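Local coordinates for nucleoporin nup120 (Schizosaccharomyces pombe, PDB 4GQ2), which forms a structural part of the nuclear pore complex, whose nucleoporins can also act as docking or interaction partners for transiently associated nuclear transport factors, at residues E341-M346 and W368-N373; M346-Q351 and D518-I523; Q283-L288 and A299-D304. One frame throughout, in Å; residues are numbered along the deposited sequence.

Contact 1. Residues E341-M346 and W368-N373; sequences EFIPWM and WKSNLN
M346 and K369 form an antiparallel hydrogen-bonded pair: M346 N gives an almost straight bond to K369 O (2.8 Å, 177° at the hydrogen), and K369 N answers to M346 O at 2.7 Å. Just past the pair, where S370 follows K369, a side chain takes over. S370 OG, anti to its backbone N (chi1 -171°), donates at 2.7 Å to P344 O, two residues before M346, nearly along the C=O axis. The backbone places S370 CB over one face of the W345 six-membered ring, 3.7 Å from its centroid, in a CH-pi contact. W345 CG lies beside its own N (chi1 -78°), so the benzo side of the indole leans back across the strand end: CE3 comes 3.5 Å from K369 O, W368 O sits at the ring edge, and CH2 reaches N373 CB at 4.1 Å. H307, P338 and D339 also contact this indole. W368, with CG likewise beside its backbone N, lays CE3 against M346 C at 3.6 Å. K369 shares its sheet face with M346; its extended chain, bent only at chi4, carries NZ away to a salt bridge with E519. Just beyond, S370 and N373 exchange two backbone hydrogen bonds around a type II' turn, the two-residue loop of a beta hairpin joining antiparallel strands 361-370 and 373-382 in the beta-propeller domain.

Contact 2. Residues M346-Q351 and D518-I523; sequences MLSDFQ and DEILSI
Within the beta-propeller domain, strands 346-354 and 520-525, the two outermost of one mixed sheet, come side by side, so that the two edges of the sheet meet. Their short segments run nearly parallel, 22° apart with axes 5.9 Å from each other, and no main-chain to main-chain hydrogen bond links them. Each strand carries a classic beta bulge: S348 and D349 both face A367, and L521 and S522 both face N535. The one bridging bond is made by D349. Its CG is anti to the backbone N (chi1 -159°), which pushes the carboxylate across to take I523 N on D349 OD2 at 3.0 Å, an almost straight bond arriving from above the carboxylate plane. D349 OD1 meanwhile accepts F350 N of its own strand at 2.7 Å, so the two oxygens together fix the rotation of the group. I523 O lies 3.3 Å from D349 OD2, acceptor against acceptor. Q351, bent at chi2, slides its CG along the I523 side chain, 3.7 Å from CD1; its amide is pinned at both ends, NE2 to F350 O, OE1 to F525 N and H292. I523 CG1 takes the crowded position between N and carbonyl carbon (chi1 67°), which brings CD1 to that CG. At the other end, the S348 side chain rests on I520, with OG 3.8 Å from CG1.

Contact 3. Residues Q283-L288 and A299-D304; sequences QSFPYL and ALYYPD
Main-chain bonding is sparse: Y301 N donates to Y287 O at 3.1 Å, in the carbonyl plane but bent to 144° at the hydrogen. L300 CA-H points at the same oxygen, and L288 CA-H at A299 O, as suits the antiparallel non-hydrogen-bonded pair L288-L300. Among aliphatic groups, L288 and L300 lie side by side, pointing the same way, with CD2 and CD1 3.8 Å apart; L253 packs against both. Aromatic contacts fill the other end. The Y287 ring turns one edge to the 299-304 segment, CD2 3.4 Å from Y301 O and CE2 3.8 Å from P303 CD, while F285 CE1 sits over one of its faces. F285 crosses Y301 at about a right angle, its CE1 reaching the Y301 ring edge 3.8 Å from CE2, planes 75° apart; Y301 OH is held by H307 O. An alanine here in place of Y287 would take away the ring under F285 and beside P303, and would probably loosen both. Such packing belongs to the start of an antiparallel four-stranded sheet, a blade of the beta propeller.

Following the chain from the N terminus, contact 3 closes first, joining the loop ahead of strand 288-290 to strand 297-302 across a ten-residue gap. Contact 1 then ties the loop before strand 346-354 to the end of strand 361-370, closing the hairpin between them. Contact 2 opens at M346, which it shares with contact 1, and closes only at 518-523, after helices 419-428 to 492-515; the two therefore cross, while contact 3 precedes both in series. Strand 346-354 stands in the middle: F285 and P286 of contact 3 pack on its backbone at L347 and S348, while K369 of contact 1 also reaches I520 O of contact 2. Together they join one four-stranded sheet to the neighbouring eight-stranded one.

Contact 1. Residues E341-M346 and W368-N373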
loop_
_atom_site.group_PDB
_atom_site.type_symbol
_atom_site.label_atom_id
_atom_site.label_comp_id
_atom_site.label_asym_id
_atom_site.label_seq_id
_atom_site.Cartn_x
_atom_site.Cartn_y
_atom_site.Cartn_z
ATOM N N GLU A 341 -8.747 37.819 1.138
ATOM C CA GLU A 341 -8.877 38.756 2.260
ATOM C C GLU A 341 -10.219 39.503 2.353
ATOM O O GLU A 341 -10.275 40.738 2.357
ATOM C CB GLU A 341 -7.682 39.709 2.302
ATOM C CG GLU A 341 -6.371 39.012 2.635
ATOM C CD GLU A 341 -5.176 39.614 1.913
ATOM O OE1 GLU A 341 -5.370 40.286 0.877
ATOM O OE2 GLU A 341 -4.035 39.400 2.372
ATOM N N PHE A 342 -11.297 38.727 2.394
ATOM C CA PHE A 342 -12.568 39.168 2.966
ATOM C C PHE A 342 -13.007 38.134 4.011
ATOM O O PHE A 342 -14.042 38.287 4.666
ATOM C CB PHE A 342 -13.647 39.435 1.902
ATOM C CG PHE A 342 -13.494 38.627 0.643
ATOM C CD1 PHE A 342 -13.989 37.327 0.564
ATOM C CD2 PHE A 342 -12.874 39.176 -0.476
ATOM C CE1 PHE A 342 -13.853 36.585 -0.601
ATOM C CE2 PHE A 342 -12.736 38.439 -1.644
ATOM C CZ PHE A 342 -13.227 37.143 -1.706
ATOM N N ILE A 343 -12.196 37.081 4.140
ATOM C CA ILE A 343 -12.186 36.196 5.312
ATOM C C ILE A 343 -10.873 36.416 6.083
ATOM O O ILE A 343 -9.823 36.627 5.465
ATOM C CB ILE A 343 -12.387 34.699 4.951
ATOM C CG1 ILE A 343 -11.441 34.238 3.835
ATOM C CG2 ILE A 343 -13.835 34.428 4.566
ATOM C CD1 ILE A 343 -10.168 33.568 4.318
ATOM N N PRO A 344 -10.921 36.372 7.430
ATOM C CA PRO A 344 -9.757 36.801 8.209
ATOM C C PRO A 344 -8.637 35.759 8.294
ATOM O O PRO A 344 -8.893 34.562 8.183
ATOM C CB PRO A 344 -10.347 37.060 9.595
ATOM C CG PRO A 344 -11.509 36.125 9.692
ATOM C CD PRO A 344 -12.013 35.881 8.296
ATOM N N TRP A 345 -7.407 36.236 8.482
ATOM C CA TRP A 345 -6.239 35.387 8.701
ATOM C C TRP A 345 -5.525 35.816 9.955
ATOM O O TRP A 345 -5.294 37.011 10.169
ATOM C CB TRP A 345 -5.270 35.483 7.531
ATOM C CG TRP A 345 -5.639 34.689 6.301
ATOM C CD1 TRP A 345 -6.263 35.155 5.147
ATOM C CD2 TRP A 345 -5.380 33.262 6.041
ATOM N NE1 TRP A 345 -6.416 34.149 4.229
ATOM C CE2 TRP A 345 -5.910 32.988 4.699
ATOM C CE3 TRP A 345 -4.793 32.223 6.759
ATOM C CZ2 TRP A 345 -5.843 31.723 4.124
ATOM C CZ3 TRP A 345 -4.731 30.951 6.167
ATOM C CH2 TRP A 345 -5.249 30.708 4.886
ATOM N N MET A 346 -5.163 34.844 10.791
ATOM C CA MET A 346 -4.447 35.115 12.038
ATOM C C MET A 346 -3.073 34.466 12.054
ATOM O O MET A 346 -2.880 33.369 11.528
ATOM C CB MET A 346 -5.241 34.621 13.250
ATOM C CG MET A 346 -6.476 35.438 13.581
ATOM S SD MET A 346 -7.146 35.018 15.201
ATOM C CE MET A 346 -8.791 35.719 15.076
ATOM N N TRP A 368 0.199 30.899 9.033
ATOM C CA TRP A 368 -1.057 31.635 9.080
ATOM C C TRP A 368 -2.225 30.712 9.198
ATOM O O TRP A 368 -2.236 29.628 8.616
ATOM C CB TRP A 368 -1.202 32.522 7.847
ATOM C CG TRP A 368 -0.125 33.570 7.789
ATOM C CD1 TRP A 368 1.067 33.523 7.075
ATOM C CD2 TRP A 368 -0.082 34.844 8.520
ATOM N NE1 TRP A 368 1.813 34.656 7.291
ATOM C CE2 TRP A 368 1.183 35.489 8.146
ATOM C CE3 TRP A 368 -0.942 35.499 9.402
ATOM C CZ2 TRP A 368 1.554 36.732 8.649
ATOM C CZ3 TRP A 368 -0.557 36.751 9.905
ATOM C CH2 TRP A 368 0.662 37.351 9.535
ATOM N N LYS A 369 -3.230 31.159 9.938
ATOM C CA LYS A 369 -4.369 30.334 10.313
ATOM C C LYS A 369 -5.670 31.027 9.933
ATOM O O LYS A 369 -5.793 32.246 10.061
ATOM C CB LYS A 369 -4.320 30.089 11.826
ATOM C CG LYS A 369 -5.482 29.317 12.432
ATOM C CD LYS A 369 -5.284 29.178 13.936
ATOM C CE LYS A 369 -6.155 28.071 14.513
ATOM N NZ LYS A 369 -5.513 27.415 15.695
ATOM N N SER A 370 -6.626 30.239 9.448
ATOM C CA SER A 370 -7.984 30.709 9.219
ATOM C C SER A 370 -8.931 29.537 9.395
ATOM O O SER A 370 -9.200 28.792 8.445
ATOM C CB SER A 370 -8.132 31.312 7.820
ATOM O OG SER A 370 -9.394 31.944 7.682
ATOM N N ASN A 371 -9.439 29.384 10.616
ATOM C CA ASN A 371 -10.186 28.194 11.004
ATOM C C ASN A 371 -9.287 27.005 10.639
ATOM O O ASN A 371 -8.150 26.936 11.093
ATOM C CB ASN A 371 -11.545 28.134 10.289
ATOM C CG ASN A 371 -12.483 29.244 10.725
ATOM O OD1 ASN A 371 -12.637 29.504 11.916
ATOM N ND2 ASN A 371 -13.127 29.896 9.757
ATOM N N LEU A 372 -9.805 26.065 9.853
ATOM C CA LEU A 372 -9.053 24.883 9.443
ATOM C C LEU A 372 -8.141 25.049 8.224
ATOM O O LEU A 372 -7.584 24.070 7.723
ATOM C CB LEU A 372 -10.036 23.730 9.210
ATOM C CG LEU A 372 -10.920 23.305 10.380
ATOM C CD1 LEU A 372 -11.905 22.247 9.913
ATOM C CD2 LEU A 372 -10.078 22.779 11.537
ATOM N N ASN A 373 -8.002 26.283 7.750
ATOM C CA ASN A 373 -7.128 26.597 6.623
ATOM C C ASN A 373 -5.786 27.114 7.109
ATOM O O ASN A 373 -5.703 27.700 8.189
ATOM C CB ASN A 373 -7.783 27.640 5.710
ATOM C CG ASN A 373 -8.909 27.066 4.873
ATOM O OD1 ASN A 373 -10.036 27.553 4.923
ATOM N ND2 ASN A 373 -8.611 26.027 4.095
#

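Contact 2. Residues M346-Q351 and D518-I523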
loop_
_atom_site.group_PDB
_atom_site.type_symbol
_atom_site.label_atom_id
_atom_site.label_comp_id
_atom_site.label_asym_id
_atom_site.label_seq_id
_atom_site.Cartn_x
_atom_site.Cartn_y
_atom_site.Cartn_z
ATOM N N MET A 346 -5.163 34.844 10.791
ATOM C CA MET A 346 -4.447 35.115 12.038
ATOM C C MET A 346 -3.073 34.466 12.054
ATOM O O MET A 346 -2.880 33.369 11.528
ATOM C CB MET A 346 -5.241 34.621 13.250
ATOM C CG MET A 346 -6.476 35.438 13.581
ATOM S SD MET A 346 -7.146 35.018 15.201
ATOM C CE MET A 346 -8.791 35.719 15.076
ATOM N N LEU A 347 -2.121 35.153 12.671
ATOM C CA LEU A 347 -0.815 34.580 12.924
ATOM C C LEU A 347 -0.974 33.421 13.896
ATOM O O LEU A 347 -1.580 33.572 14.957
ATOM C CB LEU A 347 0.136 35.629 13.513
ATOM C CG LEU A 347 1.564 35.161 13.773
ATOM C CD1 LEU A 347 2.191 34.703 12.469
ATOM C CD2 LEU A 347 2.405 36.257 14.406
ATOM N N SER A 348 -0.441 32.265 13.518
ATOM C CA SER A 348 -0.419 31.114 14.408
ATOM C C SER A 348 0.921 31.017 15.134
ATOM O O SER A 348 0.960 30.800 16.344
ATOM C CB SER A 348 -0.701 29.824 13.632
ATOM O OG SER A 348 -0.309 28.684 14.381
ATOM N N ASP A 349 2.013 31.182 14.390
ATOM C CA ASP A 349 3.345 30.982 14.935
ATOM C C ASP A 349 4.374 31.425 13.905
ATOM O O ASP A 349 4.033 31.657 12.742
ATOM C CB ASP A 349 3.548 29.500 15.281
ATOM C CG ASP A 349 4.659 29.270 16.292
ATOM O OD1 ASP A 349 5.343 30.236 16.694
ATOM O OD2 ASP A 349 4.849 28.102 16.689
ATOM N N PHE A 350 5.632 31.542 14.330
ATOM C CA PHE A 350 6.725 31.863 13.412
ATOM C C PHE A 350 8.079 31.480 14.007
ATOM O O PHE A 350 8.212 31.342 15.223
ATOM C CB PHE A 350 6.677 33.343 12.963
ATOM C CG PHE A 350 6.880 34.339 14.077
ATOM C CD1 PHE A 350 5.852 34.641 14.958
ATOM C CD2 PHE A 350 8.098 34.993 14.226
ATOM C CE1 PHE A 350 6.039 35.561 15.980
ATOM C CE2 PHE A 350 8.293 35.915 15.245
ATOM C CZ PHE A 350 7.259 36.200 16.123
ATOM N N GLN A 351 9.067 31.267 13.145
ATOM C CA GLN A 351 10.427 30.948 13.590
ATOM C C GLN A 351 11.443 31.872 12.925
ATOM O O GLN A 351 11.149 32.480 11.897
ATOM C CB GLN A 351 10.791 29.490 13.280
ATOM C CG GLN A 351 9.947 28.448 13.977
ATOM C CD GLN A 351 10.355 28.217 15.410
ATOM O OE1 GLN A 351 11.181 27.352 15.695
ATOM N NE2 GLN A 351 9.777 28.986 16.327
ATOM N N ASP A 518 -6.622 19.042 10.900
ATOM C CA ASP A 518 -5.767 19.865 10.030
ATOM C C ASP A 518 -5.490 21.270 10.564
ATOM O O ASP A 518 -4.703 22.015 9.972
ATOM C CB ASP A 518 -6.340 19.934 8.613
ATOM C CG ASP A 518 -6.364 18.576 7.934
ATOM O OD1 ASP A 518 -5.417 17.787 8.146
ATOM O OD2 ASP A 518 -7.328 18.292 7.199
ATOM N N GLU A 519 -6.120 21.625 11.683
ATOM C CA GLU A 519 -5.868 22.911 12.320
ATOM C C GLU A 519 -4.391 23.053 12.702
ATOM O O GLU A 519 -3.831 22.188 13.370
ATOM C CB GLU A 519 -6.755 23.070 13.557
ATOM C CG GLU A 519 -6.627 24.416 14.258
ATOM C CD GLU A 519 -7.731 24.664 15.272
ATOM O OE1 GLU A 519 -8.522 23.735 15.552
ATOM O OE2 GLU A 519 -7.809 25.792 15.799
ATOM N N ILE A 520 -3.769 24.142 12.263
ATOM C CA ILE A 520 -2.383 24.447 12.610
ATOM C C ILE A 520 -2.318 24.840 14.087
ATOM O O ILE A 520 -3.290 25.362 14.629
ATOM C CB ILE A 520 -1.803 25.548 11.678
ATOM C CG1 ILE A 520 -0.321 25.812 11.952
ATOM C CG2 ILE A 520 -2.597 26.849 11.782
ATOM C CD1 ILE A 520 0.609 24.716 11.501
ATOM N N LEU A 521 -1.190 24.562 14.744
ATOM C CA LEU A 521 -1.046 24.864 16.170
ATOM C C LEU A 521 0.288 25.516 16.482
ATOM O O LEU A 521 0.349 26.473 17.253
ATOM C CB LEU A 521 -1.223 23.613 17.040
ATOM C CG LEU A 521 -2.529 22.822 16.929
ATOM C CD1 LEU A 521 -2.432 21.533 17.737
ATOM C CD2 LEU A 521 -3.729 23.643 17.377
ATOM N N SER A 522 1.356 24.984 15.896
ATOM C CA SER A 522 2.680 25.538 16.089
ATOM C C SER A 522 3.604 25.094 14.976
ATOM O O SER A 522 3.247 24.217 14.186
ATOM C CB SER A 522 3.256 25.093 17.429
ATOM O OG SER A 522 3.702 23.751 17.356
ATOM N N ILE A 523 4.784 25.721 14.924
ATOM C CA ILE A 523 5.889 25.293 14.070
ATOM C C ILE A 523 7.203 25.333 14.868
ATOM O O ILE A 523 7.340 26.123 15.810
ATOM C CB ILE A 523 5.998 26.120 12.760
ATOM C CG1 ILE A 523 6.390 27.581 13.035
ATOM C CG2 ILE A 523 4.709 26.042 11.941
ATOM C CD1 ILE A 523 6.929 28.301 11.813
#

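Contact 3. Residues Q283-L288 and A299-D304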
loop_
_atom_site.group_PDB
_atom_site.type_symbol
_atom_site.label_atom_id
_atom_site.label_comp_id
_atom_site.label_asym_id
_atom_site.label_seq_id
_atom_site.Cartn_x
_atom_site.Cartn_y
_atom_site.Cartn_z
ATOM N N GLN A 283 -6.833 38.295 20.108
ATOM C CA GLN A 283 -6.313 37.061 19.522
ATOM C C GLN A 283 -5.029 36.653 20.240
ATOM O O GLN A 283 -4.176 37.497 20.519
ATOM C CB GLN A 283 -6.053 37.230 18.021
ATOM C CG GLN A 283 -7.056 38.105 17.274
ATOM C CD GLN A 283 -6.589 39.541 17.102
ATOM O OE1 GLN A 283 -5.988 40.131 18.002
ATOM N NE2 GLN A 283 -6.870 40.113 15.936
ATOM N N SER A 284 -4.900 35.363 20.543
ATOM C CA SER A 284 -3.755 34.868 21.304
ATOM C C SER A 284 -2.781 34.063 20.446
ATOM O O SER A 284 -3.128 33.008 19.909
ATOM C CB SER A 284 -4.213 34.044 22.507
ATOM O OG SER A 284 -3.123 33.786 23.372
ATOM N N PHE A 285 -1.561 34.584 20.332
ATOM C CA PHE A 285 -0.487 33.966 19.554
ATOM C C PHE A 285 0.873 34.452 20.065
ATOM O O PHE A 285 0.938 35.467 20.762
ATOM C CB PHE A 285 -0.638 34.286 18.057
ATOM C CG PHE A 285 -1.032 35.712 17.766
ATOM C CD1 PHE A 285 -0.127 36.759 17.953
ATOM C CD2 PHE A 285 -2.307 36.010 17.292
ATOM C CE1 PHE A 285 -0.492 38.070 17.686
ATOM C CE2 PHE A 285 -2.675 37.320 17.018
ATOM C CZ PHE A 285 -1.767 38.351 17.216
ATOM N N PRO A 286 1.963 33.731 19.732
ATOM C CA PRO A 286 3.282 34.225 20.131
ATOM C C PRO A 286 3.662 35.530 19.422
ATOM O O PRO A 286 3.282 35.750 18.268
ATOM C CB PRO A 286 4.236 33.085 19.731
ATOM C CG PRO A 286 3.486 32.263 18.742
ATOM C CD PRO A 286 2.036 32.394 19.110
ATOM N N TYR A 287 4.385 36.387 20.136
ATOM C CA TYR A 287 4.838 37.677 19.626
ATOM C C TYR A 287 6.348 37.675 19.454
ATOM O O TYR A 287 6.893 38.471 18.694
ATOM C CB TYR A 287 4.475 38.787 20.607
ATOM C CG TYR A 287 3.078 39.340 20.484
ATOM C CD1 TYR A 287 2.018 38.763 21.174
ATOM C CD2 TYR A 287 2.823 40.470 19.705
ATOM C CE1 TYR A 287 0.739 39.283 21.078
ATOM C CE2 TYR A 287 1.545 40.997 19.597
ATOM C CZ TYR A 287 0.508 40.398 20.286
ATOM O OH TYR A 287 -0.764 40.908 20.180
ATOM N N LEU A 288 7.017 36.781 20.177
ATOM C CA LEU A 288 8.467 36.736 20.195
ATOM C C LEU A 288 9.009 35.372 19.804
ATOM O O LEU A 288 8.430 34.340 20.154
ATOM C CB LEU A 288 8.992 37.094 21.589
ATOM C CG LEU A 288 8.801 38.512 22.137
ATOM C CD1 LEU A 288 9.429 38.615 23.522
ATOM C CD2 LEU A 288 9.393 39.562 21.205
ATOM N N ALA A 299 13.047 38.014 16.816
ATOM C CA ALA A 299 11.998 38.464 15.922
ATOM C C ALA A 299 10.777 38.858 16.742
ATOM O O ALA A 299 10.440 38.202 17.731
ATOM C CB ALA A 299 11.653 37.387 14.910
ATOM N N LEU A 300 10.127 39.939 16.324
ATOM C CA LEU A 300 9.003 40.506 17.055
ATOM C C LEU A 300 7.899 40.904 16.084
ATOM O O LEU A 300 8.172 41.462 15.018
ATOM C CB LEU A 300 9.466 41.699 17.907
ATOM C CG LEU A 300 8.485 42.782 18.380
ATOM C CD1 LEU A 300 7.419 42.238 19.324
ATOM C CD2 LEU A 300 9.248 43.922 19.037
ATOM N N TYR A 301 6.659 40.607 16.470
ATOM C CA TYR A 301 5.491 40.804 15.616
ATOM C C TYR A 301 4.643 41.997 16.036
ATOM O O TYR A 301 4.378 42.191 17.226
ATOM C CB TYR A 301 4.617 39.548 15.625
ATOM C CG TYR A 301 3.371 39.645 14.773
ATOM C CD1 TYR A 301 3.459 39.862 13.400
ATOM C CD2 TYR A 301 2.099 39.492 15.336
ATOM C CE1 TYR A 301 2.322 39.938 12.610
ATOM C CE2 TYR A 301 0.952 39.558 14.548
ATOM C CZ TYR A 301 1.076 39.782 13.189
ATOM O OH TYR A 301 -0.038 39.853 12.394
ATOM N N TYR A 302 4.214 42.770 15.037
ATOM C CA TYR A 302 3.332 43.918 15.228
ATOM C C TYR A 302 2.047 43.700 14.439
ATOM O O TYR A 302 2.080 43.676 13.205
ATOM C CB TYR A 302 3.982 45.199 14.704
ATOM C CG TYR A 302 5.129 45.753 15.518
ATOM C CD1 TYR A 302 6.428 45.273 15.341
ATOM C CD2 TYR A 302 4.926 46.795 16.430
ATOM C CE1 TYR A 302 7.488 45.791 16.067
ATOM C CE2 TYR A 302 5.984 47.323 17.159
ATOM C CZ TYR A 302 7.261 46.817 16.972
ATOM O OH TYR A 302 8.321 47.327 17.685
ATOM N N PRO A 303 0.913 43.535 15.140
ATOM C CA PRO A 303 -0.386 43.472 14.464
ATOM C C PRO A 303 -0.724 44.771 13.725
ATOM O O PRO A 303 -0.301 45.853 14.143
ATOM C CB PRO A 303 -1.370 43.245 15.614
ATOM C CG PRO A 303 -0.555 42.589 16.680
ATOM C CD PRO A 303 0.813 43.200 16.572
ATOM N N ASP A 304 -1.466 44.642 12.627
ATOM C CA ASP A 304 -1.888 45.769 11.795
ATOM C C ASP A 304 -3.364 45.649 11.502
ATOM O O ASP A 304 -4.075 44.855 12.120
ATOM C CB ASP A 304 -1.184 45.729 10.434
ATOM C CG ASP A 304 0.195 46.332 10.457
ATOM O OD1 ASP A 304 0.690 46.694 11.541
ATOM O OD2 ASP A 304 0.793 46.425 9.365
#